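Local coordinates for protein flap endonuclease 1 (Methanocaldococcus jannaschii, PDB 1A76) that cleaves 5'-flap structures in DNA replication and repair, using magnesium ions, and also acts as a 5'-3' exonuclease, at residues A[6-11]-A[234-239]; A[44-49]-A[124-129]; A[63-68]-A[142-147]; A[221-226]-A[263-268]; A[228-233]-A[249-254]. One frame throughout, in Å; residues are numbered along the deposited sequence.

In the fold
The five contacts fall into two groups. Interactions 1, 4 and 5 share the helix-three-turn-helix (H3TH) region built on helices 211-221 and 235-244. Interactions 4 and 5 have centres about 14 Å apart, and interaction 1 touches both. Interactions 2 and 3 have centres about 20 Å apart, between the N-domain and the start of the I-domain. Interaction 3 lies across the chain's centre from interactions 1, 4 and 5, about 41 Å from interaction 5, centre to centre. Along the chain, interactions 2 and 3 close before 4 and 5 open, while interaction 1 spans from the first residues to helix 235-244. Interaction 4 holds a metal ligand, so the helical region adjoins the active site.

Interaction 1 (A[6-11]-A[234-239]); sequences GDFIPK and GFKRAY
Phe235 opens the second helix of the helix-three-turn-helix (H3TH) region, and Phe8 of the N-terminal loop packs flat against it. The two planes are almost parallel, at 7°. The rings are slid apart, with centroids 4.7 Å from each other, so they barely overlap. The side chains pass in opposite directions. Each CB therefore comes to lie over a face of the other ring. Phe235 CB sits over one face of the Phe8 ring, 3.6 Å from its centroid, a CH-pi contact. Phe8 CB faces the Phe235 ring in turn. Phe235 CG is anti to the backbone N (chi1 -171°), which sends the ring out from the first turn toward the loop. The opposite face of Phe8 carries Asp7 OD1 near its rim. Ile9 CG2 meets Phe235 CE2 obliquely at 4.2 Å. Lys236 CG comes within 4.5 Å of Phe8 CE1, and its amine leads away. Behind the pair, Phe235 packs on Ile217 and Met221 of helix 211-221 and on Leu207. With a serine here, Phe8 would probably lose the flat surface that fixes its rotation, and a gap would open beside Met221 and Ile217. Gly234 holds the N-cap position. The arrangement thus joins the N-terminal loop of the nuclease domain to the start of the second H3TH helix.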
# COMPACT_ATOMS: atom_id res chain seq x y z
N GLY A 6 2.71 16.10 -0.85
CA GLY A 6 3.20 16.61 0.42
C GLY A 6 3.16 18.10 0.72
O GLY A 6 2.27 18.59 1.42
N ASP A 7 4.13 18.82 0.17
CA ASP A 7 4.28 20.26 0.35
C ASP A 7 3.12 21.10 -0.18
O ASP A 7 3.05 22.30 0.08
CB ASP A 7 5.58 20.71 -0.33
CG ASP A 7 5.93 22.16 -0.06
OD1 ASP A 7 5.45 23.04 -0.81
OD2 ASP A 7 6.69 22.41 0.90
N PHE A 8 2.20 20.49 -0.91
CA PHE A 8 1.11 21.25 -1.51
C PHE A 8 -0.30 21.04 -1.01
O PHE A 8 -1.20 21.77 -1.41
CB PHE A 8 1.17 21.05 -3.01
CG PHE A 8 2.53 21.24 -3.58
CD1 PHE A 8 3.03 22.53 -3.78
CD2 PHE A 8 3.34 20.15 -3.87
CE1 PHE A 8 4.33 22.73 -4.25
CE2 PHE A 8 4.64 20.34 -4.34
CZ PHE A 8 5.13 21.63 -4.53
N ILE A 9 -0.52 20.08 -0.14
CA ILE A 9 -1.87 19.87 0.35
C ILE A 9 -1.96 19.99 1.85
O ILE A 9 -0.98 19.75 2.57
CB ILE A 9 -2.40 18.49 -0.09
CG1 ILE A 9 -1.56 17.38 0.53
CG2 ILE A 9 -2.35 18.37 -1.61
CD1 ILE A 9 -1.97 15.99 0.10
N PRO A 10 -3.13 20.42 2.36
CA PRO A 10 -3.29 20.54 3.82
C PRO A 10 -3.23 19.18 4.49
O PRO A 10 -3.69 18.18 3.95
CB PRO A 10 -4.65 21.22 3.99
CG PRO A 10 -5.39 20.97 2.70
CD PRO A 10 -4.33 20.85 1.62
N LYS A 11 -2.62 19.14 5.67
CA LYS A 11 -2.52 17.90 6.43
C LYS A 11 -2.23 18.29 7.86
O LYS A 11 -1.82 19.41 8.13
CB LYS A 11 -1.40 17.01 5.89
CG LYS A 11 -0.01 17.53 6.17
CD LYS A 11 0.65 18.01 4.89
CE LYS A 11 1.51 16.93 4.29
NZ LYS A 11 0.66 15.81 3.83
N GLY A 234 5.17 20.90 -12.50
CA GLY A 234 5.01 20.55 -11.10
C GLY A 234 3.60 20.84 -10.56
O GLY A 234 2.70 21.18 -11.32
N PHE A 235 3.43 20.72 -9.24
CA PHE A 235 2.12 20.95 -8.63
C PHE A 235 1.56 22.36 -8.85
O PHE A 235 0.40 22.52 -9.24
CB PHE A 235 2.18 20.63 -7.13
CG PHE A 235 0.83 20.63 -6.45
CD1 PHE A 235 0.20 21.82 -6.12
CD2 PHE A 235 0.19 19.43 -6.13
CE1 PHE A 235 -1.05 21.83 -5.48
CE2 PHE A 235 -1.05 19.43 -5.50
CZ PHE A 235 -1.67 20.63 -5.18
N LYS A 236 2.40 23.37 -8.63
CA LYS A 236 2.01 24.77 -8.78
C LYS A 236 1.50 25.09 -10.18
O LYS A 236 0.44 25.71 -10.33
CB LYS A 236 3.20 25.68 -8.46
CG LYS A 236 3.32 26.11 -7.00
CD LYS A 236 3.94 27.51 -6.89
CE LYS A 236 2.97 28.52 -6.29
NZ LYS A 236 2.66 29.65 -7.22
N ARG A 237 2.26 24.69 -11.19
CA ARG A 237 1.88 24.96 -12.58
C ARG A 237 0.64 24.18 -12.99
O ARG A 237 -0.22 24.69 -13.71
CB ARG A 237 3.04 24.63 -13.52
CG ARG A 237 2.67 24.61 -15.00
CD ARG A 237 2.37 26.02 -15.57
NE ARG A 237 2.19 25.95 -17.02
CZ ARG A 237 1.37 26.72 -17.73
NH1 ARG A 237 0.62 27.63 -17.12
NH2 ARG A 237 1.28 26.55 -19.04
N ALA A 238 0.54 22.94 -12.51
CA ALA A 238 -0.59 22.08 -12.83
C ALA A 238 -1.86 22.62 -12.18
O ALA A 238 -2.93 22.64 -12.81
CB ALA A 238 -0.29 20.67 -12.36
N TYR A 239 -1.74 23.07 -10.94
CA TYR A 239 -2.87 23.63 -10.19
C TYR A 239 -3.31 24.92 -10.89
O TYR A 239 -4.49 25.24 -10.93
CB TYR A 239 -2.42 23.92 -8.75
CG TYR A 239 -3.44 24.63 -7.88
CD1 TYR A 239 -4.56 23.96 -7.38
CD2 TYR A 239 -3.26 25.97 -7.52
CE1 TYR A 239 -5.47 24.61 -6.53
CE2 TYR A 239 -4.17 26.63 -6.69
CZ TYR A 239 -5.27 25.94 -6.19
OH TYR A 239 -6.14 26.59 -5.32

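Interaction 2 (A[44-49]-A[124-129]); sequences GSPLRN and VSYLTP
Segments 44-49 and 124-129 are both irregular loops, nearest at Pro46 and Tyr126, whose CA atoms are 9.6 Å apart. The first links helices 28-38 and 56-70 of the N-domain in this PIN-type nuclease fold. The second leads into helix 129-142 of the I-domain. With that spacing, side chains alone close the gap, and only 90 Å² is buried. Tyr126 does the reaching. Its CG is anti to the carbonyl carbon (chi1 -88°), which carries the ring across to the other loop. Pro46 crosses the tyrosine at about a right angle, and its CG lies 4.1 Å from Tyr126 CE2. Ile54 also touches Tyr126, and Arg40 packs on Pro46. The loop under Tyr126 is held by local turns. Ser125 OG accepts from Leu127 N at 3.2 Å, an ST turn with an N-H...O angle of 145°. Leu127 is the centre of an inverse gamma turn and packs on Leu32, Tyr33 and Leu36 of helix 28-38. Thr128 then caps helix 129-142, with OG1 bonded to Met131 N. Arg48 is extended from CG to NE, and its NH1 is bonded to Gly52 O. The guanidinium plane stands 88° from the Tyr126 ring. The phenol oxygen lies at the guanidinium edge, with Tyr126 OH 3.4 Å from Arg48 NH2.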
# COMPACT_ATOMS: atom_id res chain seq x y z
N GLY A 44 22.42 -1.02 8.43
CA GLY A 44 21.52 -0.78 7.32
C GLY A 44 21.26 -2.01 6.48
O GLY A 44 20.72 -1.92 5.38
N SER A 45 21.67 -3.17 6.99
CA SER A 45 21.47 -4.42 6.28
C SER A 45 20.10 -4.95 6.69
O SER A 45 19.69 -4.79 7.84
CB SER A 45 22.57 -5.43 6.64
OG SER A 45 22.15 -6.31 7.68
N PRO A 46 19.37 -5.57 5.76
CA PRO A 46 18.04 -6.08 6.11
C PRO A 46 18.10 -7.12 7.22
O PRO A 46 19.13 -7.75 7.44
CB PRO A 46 17.52 -6.68 4.80
CG PRO A 46 18.73 -6.91 3.97
CD PRO A 46 19.71 -5.84 4.35
N LEU A 47 16.99 -7.29 7.93
CA LEU A 47 16.91 -8.29 8.98
C LEU A 47 16.85 -9.66 8.29
O LEU A 47 16.12 -9.83 7.32
CB LEU A 47 15.63 -8.10 9.80
CG LEU A 47 15.79 -8.00 11.32
CD1 LEU A 47 16.63 -6.77 11.65
CD2 LEU A 47 14.41 -7.88 11.97
N ARG A 48 17.62 -10.63 8.78
CA ARG A 48 17.59 -11.96 8.18
C ARG A 48 17.68 -13.05 9.23
O ARG A 48 18.20 -12.84 10.33
CB ARG A 48 18.76 -12.14 7.20
CG ARG A 48 19.13 -10.93 6.34
CD ARG A 48 20.31 -11.31 5.44
NE ARG A 48 20.56 -10.34 4.37
CZ ARG A 48 20.20 -10.51 3.11
NH1 ARG A 48 19.56 -11.62 2.74
NH2 ARG A 48 20.47 -9.57 2.20
N ASN A 49 17.17 -14.24 8.90
CA ASN A 49 17.25 -15.36 9.81
C ASN A 49 18.59 -16.08 9.57
O ASN A 49 19.40 -15.66 8.73
CB ASN A 49 16.06 -16.32 9.63
CG ASN A 49 15.92 -16.84 8.20
OD1 ASN A 49 14.82 -17.22 7.78
ND2 ASN A 49 17.02 -16.88 7.46
N VAL A 124 11.30 -8.37 -8.89
CA VAL A 124 10.28 -8.31 -7.86
C VAL A 124 10.92 -7.93 -6.53
O VAL A 124 10.47 -8.39 -5.47
CB VAL A 124 9.60 -9.67 -7.73
CG1 VAL A 124 10.57 -10.79 -7.34
CG2 VAL A 124 8.50 -9.69 -6.66
N SER A 125 11.98 -7.10 -6.59
CA SER A 125 12.72 -6.63 -5.41
C SER A 125 12.84 -7.70 -4.31
O SER A 125 12.55 -8.88 -4.54
CB SER A 125 12.05 -5.40 -4.81
OG SER A 125 10.76 -5.72 -4.34
N TYR A 126 13.29 -7.28 -3.13
CA TYR A 126 13.41 -8.20 -2.01
C TYR A 126 12.01 -8.66 -1.61
O TYR A 126 11.83 -9.71 -0.98
CB TYR A 126 14.06 -7.50 -0.82
CG TYR A 126 15.58 -7.53 -0.78
CD1 TYR A 126 16.29 -8.55 -1.42
CD2 TYR A 126 16.29 -6.57 -0.08
CE1 TYR A 126 17.68 -8.60 -1.36
CE2 TYR A 126 17.69 -6.61 -0.01
CZ TYR A 126 18.37 -7.63 -0.65
OH TYR A 126 19.75 -7.68 -0.59
N LEU A 127 11.00 -7.86 -1.96
CA LEU A 127 9.61 -8.20 -1.66
C LEU A 127 9.14 -9.16 -2.73
O LEU A 127 8.61 -8.75 -3.75
CB LEU A 127 8.72 -6.95 -1.68
CG LEU A 127 7.66 -6.76 -0.58
CD1 LEU A 127 6.52 -5.93 -1.12
CD2 LEU A 127 7.16 -8.10 -0.07
N THR A 128 9.35 -10.45 -2.47
CA THR A 128 8.97 -11.50 -3.42
C THR A 128 7.57 -12.03 -3.16
O THR A 128 7.03 -11.87 -2.08
CB THR A 128 9.91 -12.71 -3.32
OG1 THR A 128 9.88 -13.23 -1.98
CG2 THR A 128 11.33 -12.32 -3.67
N PRO A 129 6.96 -12.66 -4.17
CA PRO A 129 5.61 -13.21 -4.00
C PRO A 129 5.55 -14.18 -2.82
O PRO A 129 4.58 -14.19 -2.06
CB PRO A 129 5.34 -13.91 -5.33
CG PRO A 129 6.18 -13.13 -6.32
CD PRO A 129 7.45 -12.83 -5.55

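Interaction 3 (A[63-68]-A[142-147]); sequences YKTIHL and MGIPYV
Helix 56-70 packs against the turn between helix 129-142 and strand 146-148, with the CA atoms of Thr65 and Ile144 8.5 Å apart. Strand 146-148 is an outer strand of the central sheet and runs parallel to its neighbour, strand 74-79. Helix 129-142 ends in a Schellman motif, where Gly143 leaves the helix with positive phi. This reversal puts Met142 and Ile144 on the same helix of the N-domain. The contact is buried and apolar. Thr65 stands at its middle and turns its methyl, not its hydroxyl, to the partner. CG2 is anti to the backbone N (chi1 -62° for OG1), and OG1 lies back beside that N. There OG1 is hydrogen-bonded to Val61 O one turn earlier, and it also has a weak bond from the indole of Trp77 on strand 74-79. The polar atom is thus satisfied within a greasy layer. Met142 ends in a bend at chi3 (63°), which curls the methyl over Thr65. Its CE lies 3.9 Å from Thr65 CB and 4.4 Å from Ile66 CG1, a looser touch. Phe62 of helix 56-70 and Leu308 of helix 298-315 add to the packing round Met142. Ile144 faces Thr65 from the other segment and also rests on Leu69 and Trp77. This layer joins the N-domain helix to the I-domain where the I-domain chain enters its first strand, 146-148. Thr65 and Ile144 meet tip to tip, with CG2 of Thr65 3.8 Å from CG1 of Ile144.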
# COMPACT_ATOMS: atom_id res chain seq x y z
N TYR A 63 4.95 -7.13 14.98
CA TYR A 63 5.07 -6.06 15.97
C TYR A 63 4.28 -4.79 15.68
O TYR A 63 3.71 -4.20 16.61
CB TYR A 63 6.55 -5.70 16.18
CG TYR A 63 7.32 -6.83 16.83
CD1 TYR A 63 7.06 -7.20 18.15
CD2 TYR A 63 8.25 -7.57 16.11
CE1 TYR A 63 7.70 -8.28 18.74
CE2 TYR A 63 8.90 -8.66 16.69
CZ TYR A 63 8.62 -9.01 18.00
OH TYR A 63 9.22 -10.11 18.56
N LYS A 64 4.26 -4.36 14.42
CA LYS A 64 3.52 -3.15 14.06
C LYS A 64 2.03 -3.37 14.26
O LYS A 64 1.35 -2.51 14.79
CB LYS A 64 3.78 -2.76 12.60
CG LYS A 64 3.95 -1.27 12.37
CD LYS A 64 5.14 -0.73 13.16
CE LYS A 64 4.75 0.52 13.94
NZ LYS A 64 5.85 1.54 13.98
N THR A 65 1.53 -4.53 13.83
CA THR A 65 0.11 -4.83 13.99
C THR A 65 -0.30 -4.88 15.47
O THR A 65 -1.37 -4.37 15.84
CB THR A 65 -0.26 -6.17 13.30
OG1 THR A 65 -0.01 -6.08 11.89
CG2 THR A 65 -1.74 -6.49 13.51
N ILE A 66 0.53 -5.48 16.32
CA ILE A 66 0.22 -5.56 17.75
C ILE A 66 0.28 -4.16 18.36
O ILE A 66 -0.56 -3.81 19.20
CB ILE A 66 1.20 -6.51 18.51
CG1 ILE A 66 0.96 -7.96 18.09
CG2 ILE A 66 0.99 -6.40 20.02
CD1 ILE A 66 1.98 -8.97 18.65
N HIS A 67 1.25 -3.37 17.94
CA HIS A 67 1.44 -2.01 18.42
C HIS A 67 0.14 -1.21 18.21
O HIS A 67 -0.31 -0.47 19.08
CB HIS A 67 2.63 -1.38 17.67
CG HIS A 67 2.76 0.10 17.85
ND1 HIS A 67 3.06 0.69 19.06
CD2 HIS A 67 2.69 1.12 16.95
CE1 HIS A 67 3.17 2.00 18.90
NE2 HIS A 67 2.95 2.28 17.63
N LEU A 68 -0.46 -1.40 17.04
CA LEU A 68 -1.70 -0.74 16.66
C LEU A 68 -2.87 -1.22 17.53
O LEU A 68 -3.66 -0.42 18.04
CB LEU A 68 -2.01 -1.04 15.18
CG LEU A 68 -1.87 0.04 14.10
CD1 LEU A 68 -0.74 1.00 14.42
CD2 LEU A 68 -1.65 -0.63 12.75
N MET A 142 -2.02 -14.86 13.18
CA MET A 142 -2.26 -13.82 14.16
C MET A 142 -3.74 -13.51 14.35
O MET A 142 -4.11 -12.75 15.26
CB MET A 142 -1.52 -12.54 13.76
CG MET A 142 -0.01 -12.64 13.82
SD MET A 142 0.72 -11.14 13.15
CE MET A 142 0.13 -9.92 14.29
N GLY A 143 -4.59 -14.09 13.51
CA GLY A 143 -6.03 -13.88 13.59
C GLY A 143 -6.44 -12.53 13.06
O GLY A 143 -7.55 -12.05 13.33
N ILE A 144 -5.52 -11.90 12.31
CA ILE A 144 -5.74 -10.57 11.73
C ILE A 144 -6.26 -10.73 10.30
O ILE A 144 -5.61 -11.34 9.46
CB ILE A 144 -4.43 -9.75 11.68
CG1 ILE A 144 -3.72 -9.75 13.05
CG2 ILE A 144 -4.74 -8.34 11.18
CD1 ILE A 144 -4.58 -9.25 14.20
N PRO A 145 -7.41 -10.12 10.00
CA PRO A 145 -8.00 -10.21 8.66
C PRO A 145 -7.30 -9.43 7.55
O PRO A 145 -6.78 -8.34 7.77
CB PRO A 145 -9.43 -9.73 8.87
CG PRO A 145 -9.29 -8.73 9.98
CD PRO A 145 -8.22 -9.26 10.89
N TYR A 146 -7.30 -10.01 6.36
CA TYR A 146 -6.72 -9.37 5.20
C TYR A 146 -7.61 -9.57 3.99
O TYR A 146 -8.47 -10.45 3.99
CB TYR A 146 -5.30 -9.90 4.90
CG TYR A 146 -5.17 -11.34 4.44
CD1 TYR A 146 -5.39 -11.70 3.10
CD2 TYR A 146 -4.76 -12.34 5.32
CE1 TYR A 146 -5.20 -13.02 2.65
CE2 TYR A 146 -4.57 -13.65 4.89
CZ TYR A 146 -4.78 -13.98 3.56
OH TYR A 146 -4.58 -15.28 3.16
N VAL A 147 -7.44 -8.72 2.99
CA VAL A 147 -8.20 -8.81 1.76
C VAL A 147 -7.21 -8.86 0.61
O VAL A 147 -6.15 -8.25 0.67
CB VAL A 147 -9.08 -7.56 1.51
CG1 VAL A 147 -10.29 -7.94 0.63
CG2 VAL A 147 -9.52 -6.93 2.80

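Interaction 4 (A[221-226]-A[263-268]); sequences MGTDYN and RIFKEP
Ile264 and Phe265, consecutive on helix 258-266, grip the Tyr225 ring from two directions. Ile264 CD1 lies over one face, 3.9 Å from the ring centroid, a CH-pi contact. Its CG2 presses close to the rim, 3.3 Å from Tyr225 CE2. That same CG2 also lies over the centre of the Phe265 ring, so it fills the corner between the two aromatics. The rings form an offset edge-to-face pair: the edge of Tyr225 points toward the face of Phe265, with planes at 80° and centroids 5.8 Å apart. Thr223 CG2 adds a looser touch on Phe265 CZ at 4.3 Å. Thr223 OG1 accepts from Tyr225 N at 3.0 Å, an ST turn within the type I turn 223-226. This holds the turn that carries Asp224, whose OD2 is a ligand of a bound manganese ion. The Tyr225 hydroxyl has a weak hydrogen bond to Glu152, a ligand of the other metal site. A leucine in place of Tyr225 would probably leave Glu152 without this partner and Ile264 without the ring face it covers. The packing sets the ring and with it the turn of Asp224, consistent with a link between the helix and the metal centre.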
# COMPACT_ATOMS: atom_id res chain seq x y z
N MET A 221 1.77 15.78 -12.81
CA MET A 221 2.99 15.50 -12.07
C MET A 221 3.52 14.13 -12.45
O MET A 221 4.73 13.92 -12.45
CB MET A 221 2.72 15.58 -10.57
CG MET A 221 2.38 17.00 -10.10
SD MET A 221 1.81 17.08 -8.39
CE MET A 221 3.28 16.63 -7.50
N GLY A 222 2.61 13.22 -12.77
CA GLY A 222 3.00 11.87 -13.16
C GLY A 222 2.53 10.82 -12.18
O GLY A 222 2.85 10.88 -10.99
N THR A 223 1.74 9.86 -12.67
CA THR A 223 1.24 8.78 -11.81
C THR A 223 2.01 7.49 -12.15
O THR A 223 2.94 7.51 -12.95
CB THR A 223 -0.29 8.52 -12.02
OG1 THR A 223 -0.53 7.95 -13.31
CG2 THR A 223 -1.08 9.82 -11.91
N ASP A 224 1.63 6.38 -11.53
CA ASP A 224 2.29 5.11 -11.82
C ASP A 224 1.91 4.73 -13.25
O ASP A 224 2.59 3.94 -13.90
CB ASP A 224 1.79 4.01 -10.87
CG ASP A 224 2.23 4.22 -9.43
OD1 ASP A 224 3.36 4.70 -9.20
OD2 ASP A 224 1.43 3.90 -8.52
N TYR A 225 0.83 5.33 -13.74
CA TYR A 225 0.31 5.07 -15.08
C TYR A 225 0.89 5.94 -16.18
O TYR A 225 0.68 5.67 -17.36
CB TYR A 225 -1.21 5.17 -15.05
CG TYR A 225 -1.80 4.25 -14.02
CD1 TYR A 225 -1.77 2.86 -14.21
CD2 TYR A 225 -2.36 4.74 -12.84
CE1 TYR A 225 -2.27 1.99 -13.25
CE2 TYR A 225 -2.86 3.88 -11.87
CZ TYR A 225 -2.81 2.50 -12.08
OH TYR A 225 -3.31 1.63 -11.14
N ASN A 226 1.60 7.00 -15.80
CA ASN A 226 2.23 7.87 -16.79
C ASN A 226 3.47 8.49 -16.14
O ASN A 226 3.52 9.69 -15.86
CB ASN A 226 1.24 8.94 -17.30
CG ASN A 226 0.98 10.06 -16.30
OD1 ASN A 226 1.45 11.19 -16.49
ND2 ASN A 226 0.23 9.77 -15.25
N ARG A 263 -10.14 6.65 -15.56
CA ARG A 263 -11.03 5.55 -15.23
C ARG A 263 -10.42 4.61 -14.19
O ARG A 263 -11.15 3.98 -13.42
CB ARG A 263 -11.41 4.77 -16.49
CG ARG A 263 -12.84 5.04 -16.94
CD ARG A 263 -13.17 4.38 -18.28
NE ARG A 263 -12.62 5.12 -19.42
CZ ARG A 263 -13.21 6.15 -20.01
NH1 ARG A 263 -14.38 6.60 -19.57
NH2 ARG A 263 -12.63 6.74 -21.04
N ILE A 264 -9.10 4.51 -14.16
CA ILE A 264 -8.42 3.66 -13.18
C ILE A 264 -8.71 4.18 -11.77
O ILE A 264 -8.94 3.39 -10.85
CB ILE A 264 -6.87 3.64 -13.39
CG1 ILE A 264 -6.47 2.44 -14.26
CG2 ILE A 264 -6.15 3.57 -12.03
CD1 ILE A 264 -5.43 2.75 -15.31
N PHE A 265 -8.69 5.50 -11.60
CA PHE A 265 -8.94 6.10 -10.29
C PHE A 265 -10.42 6.22 -9.95
O PHE A 265 -10.80 6.07 -8.79
CB PHE A 265 -8.30 7.50 -10.21
CG PHE A 265 -6.80 7.46 -10.21
CD1 PHE A 265 -6.10 7.03 -9.08
CD2 PHE A 265 -6.09 7.76 -11.37
CE1 PHE A 265 -4.71 6.91 -9.11
CE2 PHE A 265 -4.71 7.64 -11.41
CZ PHE A 265 -4.01 7.20 -10.26
N LYS A 266 -11.24 6.51 -10.95
CA LYS A 266 -12.67 6.69 -10.74
C LYS A 266 -13.47 5.39 -10.74
O LYS A 266 -14.48 5.29 -10.06
CB LYS A 266 -13.25 7.63 -11.80
CG LYS A 266 -12.61 9.04 -11.86
CD LYS A 266 -12.55 9.70 -10.48
CE LYS A 266 -13.93 10.11 -9.95
NZ LYS A 266 -14.76 10.91 -10.91
N GLU A 267 -13.01 4.40 -11.50
CA GLU A 267 -13.70 3.11 -11.64
C GLU A 267 -12.81 1.91 -11.38
O GLU A 267 -12.65 1.05 -12.25
CB GLU A 267 -14.24 2.96 -13.06
CG GLU A 267 -15.72 3.16 -13.17
CD GLU A 267 -16.05 4.59 -13.49
OE1 GLU A 267 -15.88 4.97 -14.67
OE2 GLU A 267 -16.46 5.31 -12.56
N PRO A 268 -12.20 1.83 -10.20
CA PRO A 268 -11.35 0.65 -9.99
C PRO A 268 -12.14 -0.61 -9.68
O PRO A 268 -13.30 -0.54 -9.26
CB PRO A 268 -10.47 1.07 -8.83
CG PRO A 268 -11.35 1.99 -8.03
CD PRO A 268 -12.21 2.73 -9.03

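Interaction 5 (A[228-233]-A[249-254]); sequences GGVKGI and DVLKKE
Lys231 and Glu254 form a salt bridge, with Lys231 NZ donating to Glu254 OE1 at 2.6 Å. The amine meets the anti side of that oxygen, 20° out of the carboxylate plane. The lysine reaches it by folding back, with bends at chi2, chi3 and chi4, so that its CD also lies alongside OE1. Glu254 bends at chi2 (-54°), which turns its carboxylate toward the loop. A water bridges the amine and the loop backbone. It accepts from Lys231 NZ at 2.7 Å and sits 2.9 Å from Gly229 O. Its hydrogen bond to Glu254 O, 3.4 Å from the water, is weak. Under the polar layer is an apolar one. Val230 crosses Glu254 at about a right angle, with its CG1 3.5 Å from Glu254 CB. Val230 CG1 is anti to the backbone N (chi1 -177°), and this leaves CG2 for Leu251, whose CD1 is 4.2 Å away. A type I' turn from Val230 to Ile233 shapes the loop, closed by Ile233 N to Val230 O at 2.7 Å. The glycine-rich loop is consistent with the hairpin of the H3TH element, which resembles a helix-hairpin-helix and in relatives contacts the DNA backbone. Val230, Val250 and Leu251 all rest on Phe220. The hairpin between helices 211-221 and 235-244 is thus packed against helix 247-254, with helix 211-221 beneath both.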
# COMPACT_ATOMS: atom_id res chain seq x y z
N GLY A 228 6.82 10.26 -15.18
CA GLY A 228 7.42 11.43 -15.79
C GLY A 228 6.40 12.52 -16.04
O GLY A 228 6.76 13.65 -16.38
N GLY A 229 5.12 12.20 -15.89
CA GLY A 229 4.08 13.18 -16.08
C GLY A 229 4.11 13.99 -17.37
O GLY A 229 4.40 13.46 -18.45
N VAL A 230 3.82 15.27 -17.26
CA VAL A 230 3.78 16.13 -18.43
C VAL A 230 4.82 17.25 -18.39
O VAL A 230 4.87 18.02 -17.44
CB VAL A 230 2.36 16.77 -18.61
CG1 VAL A 230 2.29 17.61 -19.88
CG2 VAL A 230 1.29 15.68 -18.64
N LYS A 231 5.63 17.30 -19.43
CA LYS A 231 6.66 18.33 -19.62
C LYS A 231 7.29 18.98 -18.39
O LYS A 231 7.51 20.19 -18.36
CB LYS A 231 6.10 19.43 -20.53
CG LYS A 231 5.06 18.93 -21.55
CD LYS A 231 5.65 17.94 -22.56
CE LYS A 231 5.48 16.48 -22.13
NZ LYS A 231 4.13 15.91 -22.42
N GLY A 232 7.61 18.17 -17.39
CA GLY A 232 8.23 18.68 -16.18
C GLY A 232 7.36 19.57 -15.32
O GLY A 232 7.84 20.16 -14.35
N ILE A 233 6.08 19.68 -15.66
CA ILE A 233 5.16 20.52 -14.90
C ILE A 233 4.98 20.00 -13.47
O ILE A 233 4.70 18.82 -13.24
CB ILE A 233 3.76 20.57 -15.58
CG1 ILE A 233 3.84 21.38 -16.88
CG2 ILE A 233 2.75 21.22 -14.66
CD1 ILE A 233 2.79 20.98 -17.90
N ASP A 249 -8.10 19.89 -21.52
CA ASP A 249 -7.74 19.97 -22.92
C ASP A 249 -6.25 19.67 -23.05
O ASP A 249 -5.83 18.93 -23.94
CB ASP A 249 -8.04 21.36 -23.49
CG ASP A 249 -9.52 21.58 -23.75
OD1 ASP A 249 -10.22 20.60 -24.08
OD2 ASP A 249 -9.99 22.73 -23.63
N VAL A 250 -5.46 20.24 -22.15
CA VAL A 250 -4.01 20.05 -22.15
C VAL A 250 -3.60 18.58 -21.98
O VAL A 250 -2.69 18.09 -22.66
CB VAL A 250 -3.35 20.88 -21.03
CG1 VAL A 250 -1.90 20.47 -20.88
CG2 VAL A 250 -3.47 22.38 -21.33
N LEU A 251 -4.26 17.90 -21.05
CA LEU A 251 -3.98 16.49 -20.75
C LEU A 251 -4.38 15.56 -21.90
O LEU A 251 -3.69 14.59 -22.18
CB LEU A 251 -4.71 16.09 -19.46
CG LEU A 251 -3.92 16.07 -18.14
CD1 LEU A 251 -2.69 16.95 -18.22
CD2 LEU A 251 -4.82 16.53 -17.00
N LYS A 252 -5.49 15.86 -22.56
CA LYS A 252 -5.93 15.05 -23.69
C LYS A 252 -4.84 15.09 -24.78
O LYS A 252 -4.55 14.09 -25.44
CB LYS A 252 -7.25 15.57 -24.23
CG LYS A 252 -7.29 15.68 -25.74
CD LYS A 252 -8.07 14.54 -26.34
CE LYS A 252 -8.86 15.04 -27.54
NZ LYS A 252 -8.02 15.90 -28.41
N LYS A 253 -4.25 16.27 -24.97
CA LYS A 253 -3.19 16.47 -25.95
C LYS A 253 -1.86 15.86 -25.50
O LYS A 253 -1.20 15.15 -26.27
CB LYS A 253 -2.98 17.96 -26.20
CG LYS A 253 -1.60 18.33 -26.76
CD LYS A 253 -1.48 19.83 -26.98
CE LYS A 253 -0.06 20.21 -27.40
NZ LYS A 253 0.12 21.69 -27.58
N GLU A 254 -1.48 16.14 -24.26
CA GLU A 254 -0.20 15.67 -23.73
C GLU A 254 -0.10 14.24 -23.21
O GLU A 254 1.00 13.67 -23.17
CB GLU A 254 0.29 16.62 -22.64
CG GLU A 254 0.71 17.99 -23.15
CD GLU A 254 1.73 17.93 -24.27
OE1 GLU A 254 2.66 17.10 -24.20
OE2 GLU A 254 1.60 18.73 -25.22
O HOH W 1 3.76 13.47 -21.28